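Local coordinates for protein Bd0816 (Bdellovibrio bacteriovorus HD100, PDB 5CER) that probably acts as a serine-type D-Ala-D-Ala carboxypeptidase of peptidase family S13, trimming peptidoglycan peptides, at residues L31-K36 with N212-Y217; S66-V71 with I99-F104; V248-S253 with K262-E267. The protein carries 2 engineered substitutions. All coordinates share one frame; numbering follows the deposited sequence.

Interaction 1 joins two motifs of the family's expected active site, and interaction 3 packs against it. Their centres are 11 Å apart. They touch where Leu31 N meets Asn266 O at 3.0 Å and Ser35 OG meets Asn266 ND2 at 3.2 Å, both probable hydrogen bonds. Interaction 2 is remote from both. Its centre is 35 Å from that of interaction 1 and 39 Å from that of interaction 3, and it belongs to a separate mixed sheet. In sequence it is nested between the two segments of interaction 1, whereas interaction 3 follows later in the chain.

Interaction 1 of 3, residues L31-K36 with N212-Y217; sequences LAAISK and NQSNNY. Engineered in segment 31-36: Ala33 (natural residue Ser).
Lys36 extends across to Ser214 and Asn216 and so joins two motifs of the penicillin-recognising serine peptidases. Residues 33-36 occupy the SxxK position and 214-216 the SxN position. Ala33 is engineered; the natural residue is Ser, at the place where this family carries its nucleophile. The Lys36 chain is extended up to CE, then bends at its last torsion (chi4 97°) and turns NZ toward the turn at 214-216. There Lys36 crosses Asn216 at about a right angle. Lys36 NZ gives Asn216 OD1 a 2.8 Å hydrogen bond, nearly in line with the side-chain C=O. It also bonds Ser214 OG at 3.2 Å and, weakly, Ser214 O at 3.1 Å. Ser253 O is a further acceptor for this amine. Ser214 OG is shared with Lys320 NZ, from the position of the family's KTG motif, and lies 3.1 Å from Ala33 CB. Ser214, with positive phi, is the first residue beyond helix 203-213; Asn215 then caps helix 216-225, its OD1 accepting from Ile218 N. The amide of Asn215 is gripped at its other end too, for ND2 bonds Ala114 O and, almost straight at 177°, Gln213 OE1 at 2.8 Å.

Interaction 2 of 3, residues S66-V71 with I99-F104; sequences SMDLHV and IENLTF
His70 ND1 and Thr103 OG1 lie 2.6 Å apart, the shortest polar bond between the two strands. Either atom could be the donor. The hydroxyl meets the imidazole at its edge, near the ring plane, and the two side chains cross at about a right angle. Thr103 OG1 sits between its own backbone N and carbonyl carbon (chi1 68°), which turns it toward the ring. Tyr187 stacks on His70 and probably helps to hold the ring's orientation.

Next to this pair the backbones bond in parallel fashion. Thr103 N bonds Leu69 O at 2.8 Å, and Leu69 N bonds Asn101 O at 2.9 Å. Val71 N bonds Thr103 O at 2.9 Å. Strands 67-72 and 98-104 form a beta-alpha-beta unit with helix 81-93, and their axes are only 9° from parallel. Strand 98-104 lies between 67-72 and 175-181 in a mixed sheet.

Between the Met67-Ile99 and Leu69-Leu102 pairs the register slips by one residue, a beta bulge in which Glu100 and Asn101 lie opposite Asp68. Glu100 N bonds Met67 O at 2.7 Å. The next amide, Asn101 N, is taken by a side chain: Asp68 OD1 accepts it at 3.0 Å from its anti side, 33° out of the carboxylate plane. Asp68 and Asn101 lie side by side and point the same way, with their flat ends close to parallel. The Glu100 side chain is poorly ordered, but its OE1 forms a salt bridge with Arg177.

Leu69, Val71, Ile99, Leu102 and Phe104 line the apolar face. Leu69 CB meets Ile99 CG2 at 3.8 Å, and Val71 CB meets Phe104 CB at 4.0 Å. Helix 130-145 packs on Leu102 and Phe104 through Leu141, while Val137 and Ile138 touch Phe104.

Interaction 3 of 3, residues V248-S253 with K262-E267; sequences VFHNGS and KPIYNE
The amide of Asn266 lies flat on one face of the Phe249 ring. The two planes are 7° apart, and Asn266 ND2 stands 3.6 Å above the Phe249 ring plane, over its centre. Asn266 CB also rests over this face as a CH-pi contact. Phe232 stacks on the Phe249 ring as well. The His250 ring is met differently. Ile264 CG2 sits 3.4 Å above the plane of the His250 ring, displaced toward the rim, as a second CH-pi contact. Asn266 OD1 and Tyr265 O lie at the edge of the imidazole, which is nearly coplanar with the Asn266 amide.

Asn266 makes the side-chain hydrogen bonds of the contact. Its CG is anti to the carbonyl carbon (chi1 -69°), which brings the amide over to the 249-251 backbone. His250 N bonds Asn266 OD1 at 2.7 Å and almost straight, 176° at the hydrogen. Asn251 N adds a weak bond to Asn266 OD1 at 3.3 Å. On the donor side, Asn266 ND2 reaches Asn251 O at 2.9 Å, from above that carbonyl's plane. It makes a weak bond to Asn251 OD1 at 3.0 Å, and Ser35 OG is a further partner. Asn251 OD1 has Gly254 N as its stronger partner. Together these bonds fix the rotation of the Asn266 amide.

Val248 and Glu267 bond reciprocally, N to O at 2.9 Å each way. They form an antiparallel hydrogen-bonded pair in the three-stranded sheet 29-30, 267-268, 247-248. The loop between strands 247-248 and 267-268 packs on the SxxK helix, 35-47, where Phe249 touches Ser35, Ile38 and Thr39, within the penicillin-recognising peptidase fold.

Interaction 1 of 3, residues L31-K36 with N212-Y217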
loop_
_atom_site.group_PDB
_atom_site.type_symbol
_atom_site.label_atom_id
_atom_site.label_comp_id
_atom_site.label_asym_id
_atom_site.label_seq_id
_atom_site.Cartn_x
_atom_site.Cartn_y
_atom_site.Cartn_z
ATOM N N LEU A 31 -13.756 -4.514 5.742
ATOM C CA LEU A 31 -13.132 -4.280 4.443
ATOM C C LEU A 31 -11.616 -4.086 4.525
ATOM O O LEU A 31 -10.928 -4.379 3.535
ATOM C CB LEU A 31 -13.720 -3.037 3.749
ATOM C CG LEU A 31 -15.217 -3.040 3.460
ATOM C CD1 LEU A 31 -15.636 -1.749 2.767
ATOM C CD2 LEU A 31 -15.601 -4.234 2.613
ATOM N N ALA A 32 -11.104 -3.587 5.658
ATOM C CA ALA A 32 -9.742 -3.121 5.700
ATOM C C ALA A 32 -9.556 -2.115 4.553
ATOM O O ALA A 32 -10.541 -1.478 4.142
ATOM C CB ALA A 32 -8.762 -4.312 5.606
ATOM N N ALA A 33 -8.362 -2.037 3.955
ATOM C CA ALA A 33 -8.079 -0.987 2.977
ATOM C C ALA A 33 -8.752 -1.138 1.587
ATOM O O ALA A 33 -8.650 -0.227 0.790
ATOM C CB ALA A 33 -6.577 -0.821 2.805
ATOM N N ILE A 34 -9.523 -2.187 1.297
ATOM C CA ILE A 34 -10.369 -2.097 0.079
ATOM C C ILE A 34 -11.476 -1.022 0.231
ATOM O O ILE A 34 -12.068 -0.598 -0.751
ATOM C CB ILE A 34 -10.915 -3.433 -0.446
ATOM C CG1 ILE A 34 -11.980 -4.028 0.461
ATOM C CG2 ILE A 34 -9.770 -4.381 -0.709
ATOM C CD1 ILE A 34 -12.637 -5.252 -0.135
ATOM N N SER A 35 -11.702 -0.582 1.460
ATOM C CA SER A 35 -12.392 0.692 1.729
ATOM C C SER A 35 -11.914 1.848 0.855
ATOM O O SER A 35 -12.725 2.709 0.477
ATOM C CB SER A 35 -12.169 1.127 3.183
ATOM O OG SER A 35 -12.839 0.308 4.092
ATOM N N LYS A 36 -10.609 1.895 0.580
ATOM C CA LYS A 36 -10.042 2.979 -0.240
ATOM C C LYS A 36 -10.551 3.012 -1.671
ATOM O O LYS A 36 -10.562 4.061 -2.316
ATOM C CB LYS A 36 -8.517 2.954 -0.184
ATOM C CG LYS A 36 -7.957 3.267 1.202
ATOM C CD LYS A 36 -6.433 3.187 1.206
ATOM C CE LYS A 36 -5.839 3.654 2.516
ATOM N NZ LYS A 36 -5.516 2.540 3.453
ATOM N N ASN A 212 -1.652 2.643 -4.118
ATOM C CA ASN A 212 -0.381 1.906 -4.191
ATOM C C ASN A 212 0.152 1.609 -2.797
ATOM O O ASN A 212 0.538 0.467 -2.496
ATOM C CB ASN A 212 0.675 2.719 -4.978
ATOM C CG ASN A 212 0.536 2.597 -6.505
ATOM O OD1 ASN A 212 -0.191 1.731 -7.039
ATOM N ND2 ASN A 212 1.254 3.448 -7.213
ATOM N N GLN A 213 0.234 2.652 -1.993
ATOM C CA GLN A 213 0.819 2.578 -0.681
ATOM C C GLN A 213 -0.166 1.994 0.365
ATOM O O GLN A 213 0.291 1.538 1.435
ATOM C CB GLN A 213 1.224 3.993 -0.162
ATOM C CG GLN A 213 2.305 4.689 -0.944
ATOM C CD GLN A 213 2.717 5.974 -0.292
ATOM O OE1 GLN A 213 1.870 6.815 0.071
ATOM N NE2 GLN A 213 4.008 6.159 -0.137
ATOM N N SER A 214 -1.471 2.082 0.095
ATOM C CA SER A 214 -2.480 1.957 1.123
ATOM C C SER A 214 -2.355 3.108 2.144
ATOM O O SER A 214 -2.390 2.870 3.357
ATOM C CB SER A 214 -2.454 0.565 1.795
ATOM O OG SER A 214 -3.766 0.192 2.097
ATOM N N ASN A 215 -2.233 4.336 1.642
ATOM C CA ASN A 215 -1.968 5.485 2.480
ATOM C C ASN A 215 -3.186 5.960 3.294
ATOM O O ASN A 215 -4.083 6.590 2.754
ATOM C CB ASN A 215 -1.421 6.625 1.650
ATOM C CG ASN A 215 -0.789 7.697 2.500
ATOM O OD1 ASN A 215 -1.427 8.231 3.427
ATOM N ND2 ASN A 215 0.484 8.009 2.239
ATOM N N ASN A 216 -3.171 5.670 4.600
ATOM C CA ASN A 216 -4.240 6.058 5.493
ATOM C C ASN A 216 -4.408 7.572 5.631
ATOM O O ASN A 216 -5.532 8.058 5.746
ATOM C CB ASN A 216 -4.049 5.459 6.919
ATOM C CG ASN A 216 -4.113 3.936 6.958
ATOM O OD1 ASN A 216 -4.529 3.293 6.005
ATOM N ND2 ASN A 216 -3.738 3.374 8.079
ATOM N N TYR A 217 -3.291 8.296 5.715
ATOM C CA TYR A 217 -3.345 9.747 5.834
ATOM C C TYR A 217 -4.152 10.373 4.695
ATOM O O TYR A 217 -5.035 11.203 4.924
ATOM C CB TYR A 217 -1.916 10.363 5.915
ATOM C CG TYR A 217 -1.944 11.877 5.964
ATOM C CD1 TYR A 217 -2.138 12.551 7.179
ATOM C CD2 TYR A 217 -1.844 12.640 4.781
ATOM C CE1 TYR A 217 -2.188 13.951 7.225
ATOM C CE2 TYR A 217 -1.910 14.028 4.812
ATOM C CZ TYR A 217 -2.077 14.694 6.031
ATOM O OH TYR A 217 -2.125 16.078 6.065
#

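Interaction 2 of 3, residues S66-V71 with I99-F104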
loop_
_atom_site.group_PDB
_atom_site.type_symbol
_atom_site.label_atom_id
_atom_site.label_comp_id
_atom_site.label_asym_id
_atom_site.label_seq_id
_atom_site.Cartn_x
_atom_site.Cartn_y
_atom_site.Cartn_z
ATOM N N SER A 66 12.942 40.587 2.129
ATOM C CA SER A 66 12.315 39.255 2.201
ATOM C C SER A 66 10.812 39.349 1.858
ATOM O O SER A 66 10.338 40.394 1.440
ATOM C CB SER A 66 12.544 38.614 3.598
ATOM O OG SER A 66 13.751 39.025 4.231
ATOM N N MET A 67 10.097 38.245 1.970
ATOM C CA MET A 67 8.665 38.214 1.752
ATOM C C MET A 67 7.921 37.845 3.046
ATOM O O MET A 67 8.451 37.146 3.890
ATOM C CB MET A 67 8.321 37.184 0.663
ATOM C CG MET A 67 8.751 37.500 -0.769
ATOM S SD MET A 67 8.200 39.074 -1.447
ATOM C CE MET A 67 7.827 38.746 -3.153
ATOM N N ASP A 68 6.746 38.420 3.241
ATOM C CA ASP A 68 5.722 37.811 4.074
ATOM C C ASP A 68 4.940 36.864 3.147
ATOM O O ASP A 68 4.803 37.125 1.943
ATOM C CB ASP A 68 4.760 38.836 4.688
ATOM C CG ASP A 68 5.388 39.677 5.835
ATOM O OD1 ASP A 68 6.386 39.258 6.425
ATOM O OD2 ASP A 68 4.869 40.776 6.118
ATOM N N LEU A 69 4.443 35.779 3.723
ATOM C CA LEU A 69 3.686 34.778 3.006
ATOM C C LEU A 69 2.403 34.412 3.799
ATOM O O LEU A 69 2.474 34.012 4.964
ATOM C CB LEU A 69 4.544 33.528 2.819
ATOM C CG LEU A 69 3.892 32.262 2.256
ATOM C CD1 LEU A 69 3.048 32.548 1.014
ATOM C CD2 LEU A 69 4.993 31.288 1.889
ATOM N N HIS A 70 1.245 34.534 3.160
ATOM C CA HIS A 70 0.018 33.940 3.687
ATOM C C HIS A 70 -0.389 32.776 2.779
ATOM O O HIS A 70 -0.583 32.970 1.571
ATOM C CB HIS A 70 -1.132 34.954 3.770
ATOM C CG HIS A 70 -2.400 34.352 4.277
ATOM N ND1 HIS A 70 -2.544 33.924 5.578
ATOM C CD2 HIS A 70 -3.565 34.055 3.650
ATOM C CE1 HIS A 70 -3.746 33.396 5.738
ATOM N NE2 HIS A 70 -4.397 33.482 4.590
ATOM N N VAL A 71 -0.539 31.582 3.361
ATOM C CA VAL A 71 -0.948 30.407 2.617
ATOM C C VAL A 71 -2.437 30.279 2.759
ATOM O O VAL A 71 -2.965 30.054 3.872
ATOM C CB VAL A 71 -0.270 29.125 3.166
ATOM C CG1 VAL A 71 -0.598 27.920 2.285
ATOM C CG2 VAL A 71 1.243 29.327 3.274
ATOM N N ILE A 99 11.492 34.145 4.206
ATOM C CA ILE A 99 10.164 34.557 4.594
ATOM C C ILE A 99 10.216 35.177 5.985
ATOM O O ILE A 99 10.698 34.542 6.921
ATOM C CB ILE A 99 9.154 33.396 4.668
ATOM C CG1 ILE A 99 9.286 32.401 3.496
ATOM C CG2 ILE A 99 7.720 33.930 4.883
ATOM C CD1 ILE A 99 8.918 32.861 2.111
ATOM N N GLU A 100 9.715 36.406 6.139
ATOM C CA GLU A 100 9.588 37.015 7.481
ATOM C C GLU A 100 8.426 36.378 8.245
ATOM O O GLU A 100 8.656 35.558 9.127
ATOM C CB GLU A 100 9.376 38.522 7.401
ATOM C CG GLU A 100 10.627 39.359 7.221
ATOM C CD GLU A 100 11.681 39.095 8.273
ATOM O OE1 GLU A 100 11.403 39.363 9.446
ATOM O OE2 GLU A 100 12.805 38.686 7.907
ATOM N N ASN A 101 7.197 36.750 7.881
ATOM C CA ASN A 101 5.984 36.282 8.540
ATOM C C ASN A 101 5.259 35.313 7.628
ATOM O O ASN A 101 4.772 35.688 6.554
ATOM C CB ASN A 101 5.020 37.433 8.830
ATOM C CG ASN A 101 5.513 38.390 9.877
ATOM O OD1 ASN A 101 5.156 39.580 9.850
ATOM N ND2 ASN A 101 6.361 37.930 10.748
ATOM N N LEU A 102 5.201 34.064 8.079
ATOM C CA LEU A 102 4.498 33.030 7.389
ATOM C C LEU A 102 3.204 32.788 8.185
ATOM O O LEU A 102 3.228 32.265 9.289
ATOM C CB LEU A 102 5.378 31.782 7.289
ATOM C CG LEU A 102 5.054 30.730 6.213
ATOM C CD1 LEU A 102 6.165 29.790 5.724
ATOM C CD2 LEU A 102 3.990 29.930 6.850
ATOM N N THR A 103 2.081 33.158 7.601
ATOM C CA THR A 103 0.783 32.796 8.135
ATOM C C THR A 103 0.114 31.768 7.236
ATOM O O THR A 103 0.539 31.558 6.094
ATOM C CB THR A 103 -0.110 34.046 8.296
ATOM O OG1 THR A 103 -0.456 34.591 7.015
ATOM C CG2 THR A 103 0.603 35.107 9.092
ATOM N N PHE A 104 -0.900 31.084 7.768
ATOM C CA PHE A 104 -1.662 30.082 7.010
ATOM C C PHE A 104 -3.068 30.010 7.569
ATOM O O PHE A 104 -3.284 30.236 8.779
ATOM C CB PHE A 104 -0.973 28.702 7.064
ATOM C CG PHE A 104 -0.953 28.092 8.445
ATOM C CD1 PHE A 104 -2.014 27.312 8.895
ATOM C CD2 PHE A 104 0.077 28.384 9.327
ATOM C CE1 PHE A 104 -2.035 26.791 10.167
ATOM C CE2 PHE A 104 0.057 27.863 10.616
ATOM C CZ PHE A 104 -1.007 27.050 11.032
#

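Interaction 3 of 3, residues V248-S253 with K262-E267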
loop_
_atom_site.group_PDB
_atom_site.type_symbol
_atom_site.label_atom_id
_atom_site.label_comp_id
_atom_site.label_asym_id
_atom_site.label_seq_id
_atom_site.Cartn_x
_atom_site.Cartn_y
_atom_site.Cartn_z
ATOM N N VAL A 248 -21.272 0.405 6.299
ATOM C CA VAL A 248 -21.044 1.359 7.410
ATOM C C VAL A 248 -19.596 1.799 7.375
ATOM O O VAL A 248 -18.704 0.959 7.404
ATOM C CB VAL A 248 -21.336 0.759 8.798
ATOM C CG1 VAL A 248 -21.179 1.798 9.914
ATOM C CG2 VAL A 248 -22.769 0.162 8.858
ATOM N N PHE A 249 -19.390 3.107 7.259
ATOM C CA PHE A 249 -18.070 3.688 7.270
ATOM C C PHE A 249 -17.875 4.572 8.497
ATOM O O PHE A 249 -18.802 5.261 8.955
ATOM C CB PHE A 249 -17.791 4.510 5.973
ATOM C CG PHE A 249 -17.068 3.757 4.891
ATOM C CD1 PHE A 249 -17.342 2.424 4.620
ATOM C CD2 PHE A 249 -16.156 4.411 4.074
ATOM C CE1 PHE A 249 -16.687 1.753 3.612
ATOM C CE2 PHE A 249 -15.485 3.713 3.055
ATOM C CZ PHE A 249 -15.759 2.389 2.834
ATOM N N HIS A 250 -16.634 4.577 8.979
ATOM C CA HIS A 250 -16.134 5.493 10.009
ATOM C C HIS A 250 -14.987 6.338 9.518
ATOM O O HIS A 250 -14.702 7.366 10.103
ATOM C CB HIS A 250 -15.650 4.674 11.183
ATOM C CG HIS A 250 -16.657 3.702 11.705
ATOM N ND1 HIS A 250 -16.784 2.410 11.224
ATOM C CD2 HIS A 250 -17.546 3.817 12.702
ATOM C CE1 HIS A 250 -17.719 1.779 11.897
ATOM N NE2 HIS A 250 -18.194 2.611 12.801
ATOM N N ASN A 251 -14.278 5.920 8.468
ATOM C CA ASN A 251 -13.121 6.670 7.957
ATOM C C ASN A 251 -12.850 6.303 6.489
ATOM O O ASN A 251 -13.577 5.485 5.924
ATOM C CB ASN A 251 -11.915 6.363 8.794
ATOM C CG ASN A 251 -11.563 4.877 8.794
ATOM O OD1 ASN A 251 -11.732 4.161 7.786
ATOM N ND2 ASN A 251 -11.021 4.427 9.877
ATOM N N GLY A 252 -11.894 6.976 5.853
ATOM C CA GLY A 252 -11.610 6.749 4.433
ATOM C C GLY A 252 -10.666 5.578 4.160
ATOM O O GLY A 252 -10.642 5.052 3.055
ATOM N N SER A 253 -9.909 5.187 5.175
ATOM C CA SER A 253 -8.826 4.237 5.029
ATOM C C SER A 253 -9.201 2.729 5.152
ATOM O O SER A 253 -8.489 1.882 4.648
ATOM C CB SER A 253 -7.756 4.581 6.100
ATOM O OG SER A 253 -8.299 4.481 7.417
ATOM N N LYS A 262 -10.812 -4.178 21.136
ATOM C CA LYS A 262 -12.175 -3.929 20.667
ATOM C C LYS A 262 -12.135 -3.157 19.342
ATOM O O LYS A 262 -12.398 -1.961 19.302
ATOM C CB LYS A 262 -12.954 -3.104 21.679
ATOM C CG LYS A 262 -13.328 -3.803 22.945
ATOM C CD LYS A 262 -14.512 -4.718 22.746
ATOM C CE LYS A 262 -14.938 -5.389 24.056
ATOM N NZ LYS A 262 -15.153 -6.853 23.886
ATOM N N PRO A 263 -11.832 -3.856 18.254
ATOM C CA PRO A 263 -11.694 -3.139 16.980
ATOM C C PRO A 263 -13.024 -2.686 16.379
ATOM O O PRO A 263 -14.057 -3.291 16.629
ATOM C CB PRO A 263 -10.996 -4.162 16.085
ATOM C CG PRO A 263 -11.483 -5.485 16.617
ATOM C CD PRO A 263 -11.584 -5.303 18.110
ATOM N N ILE A 264 -12.982 -1.602 15.613
ATOM C CA ILE A 264 -14.122 -1.106 14.835
ATOM C C ILE A 264 -13.594 -0.891 13.430
ATOM O O ILE A 264 -12.657 -0.111 13.221
ATOM C CB ILE A 264 -14.664 0.224 15.437
ATOM C CG1 ILE A 264 -15.154 -0.035 16.869
ATOM C CG2 ILE A 264 -15.795 0.843 14.599
ATOM C CD1 ILE A 264 -15.114 1.213 17.759
ATOM N N TYR A 265 -14.295 -1.462 12.473
ATOM C CA TYR A 265 -13.882 -1.429 11.091
ATOM C C TYR A 265 -15.008 -0.957 10.138
ATOM O O TYR A 265 -16.166 -1.254 10.354
ATOM C CB TYR A 265 -13.528 -2.828 10.696
ATOM C CG TYR A 265 -12.360 -3.439 11.419
ATOM C CD1 TYR A 265 -11.082 -2.833 11.356
ATOM C CD2 TYR A 265 -12.479 -4.662 12.090
ATOM C CE1 TYR A 265 -9.981 -3.405 11.980
ATOM C CE2 TYR A 265 -11.380 -5.262 12.671
ATOM C CZ TYR A 265 -10.129 -4.632 12.615
ATOM O OH TYR A 265 -9.014 -5.231 13.218
ATOM N N ASN A 266 -14.631 -0.302 9.036
ATOM C CA ASN A 266 -15.537 -0.102 7.916
ATOM C C ASN A 266 -15.982 -1.468 7.458
ATOM O O ASN A 266 -15.147 -2.399 7.319
ATOM C CB ASN A 266 -14.854 0.607 6.746
ATOM C CG ASN A 266 -14.505 2.054 7.027
ATOM O OD1 ASN A 266 -14.958 2.678 8.016
ATOM N ND2 ASN A 266 -13.682 2.623 6.156
ATOM N N GLU A 267 -17.275 -1.602 7.210
ATOM C CA GLU A 267 -17.867 -2.873 6.734
ATOM C C GLU A 267 -18.744 -2.644 5.520
ATOM O O GLU A 267 -19.442 -1.623 5.424
ATOM C CB GLU A 267 -18.792 -3.438 7.767
ATOM C CG GLU A 267 -18.134 -3.971 9.012
ATOM C CD GLU A 267 -19.147 -4.599 9.963
ATOM O OE1 GLU A 267 -20.361 -4.230 9.953
ATOM O OE2 GLU A 267 -18.704 -5.479 10.719
#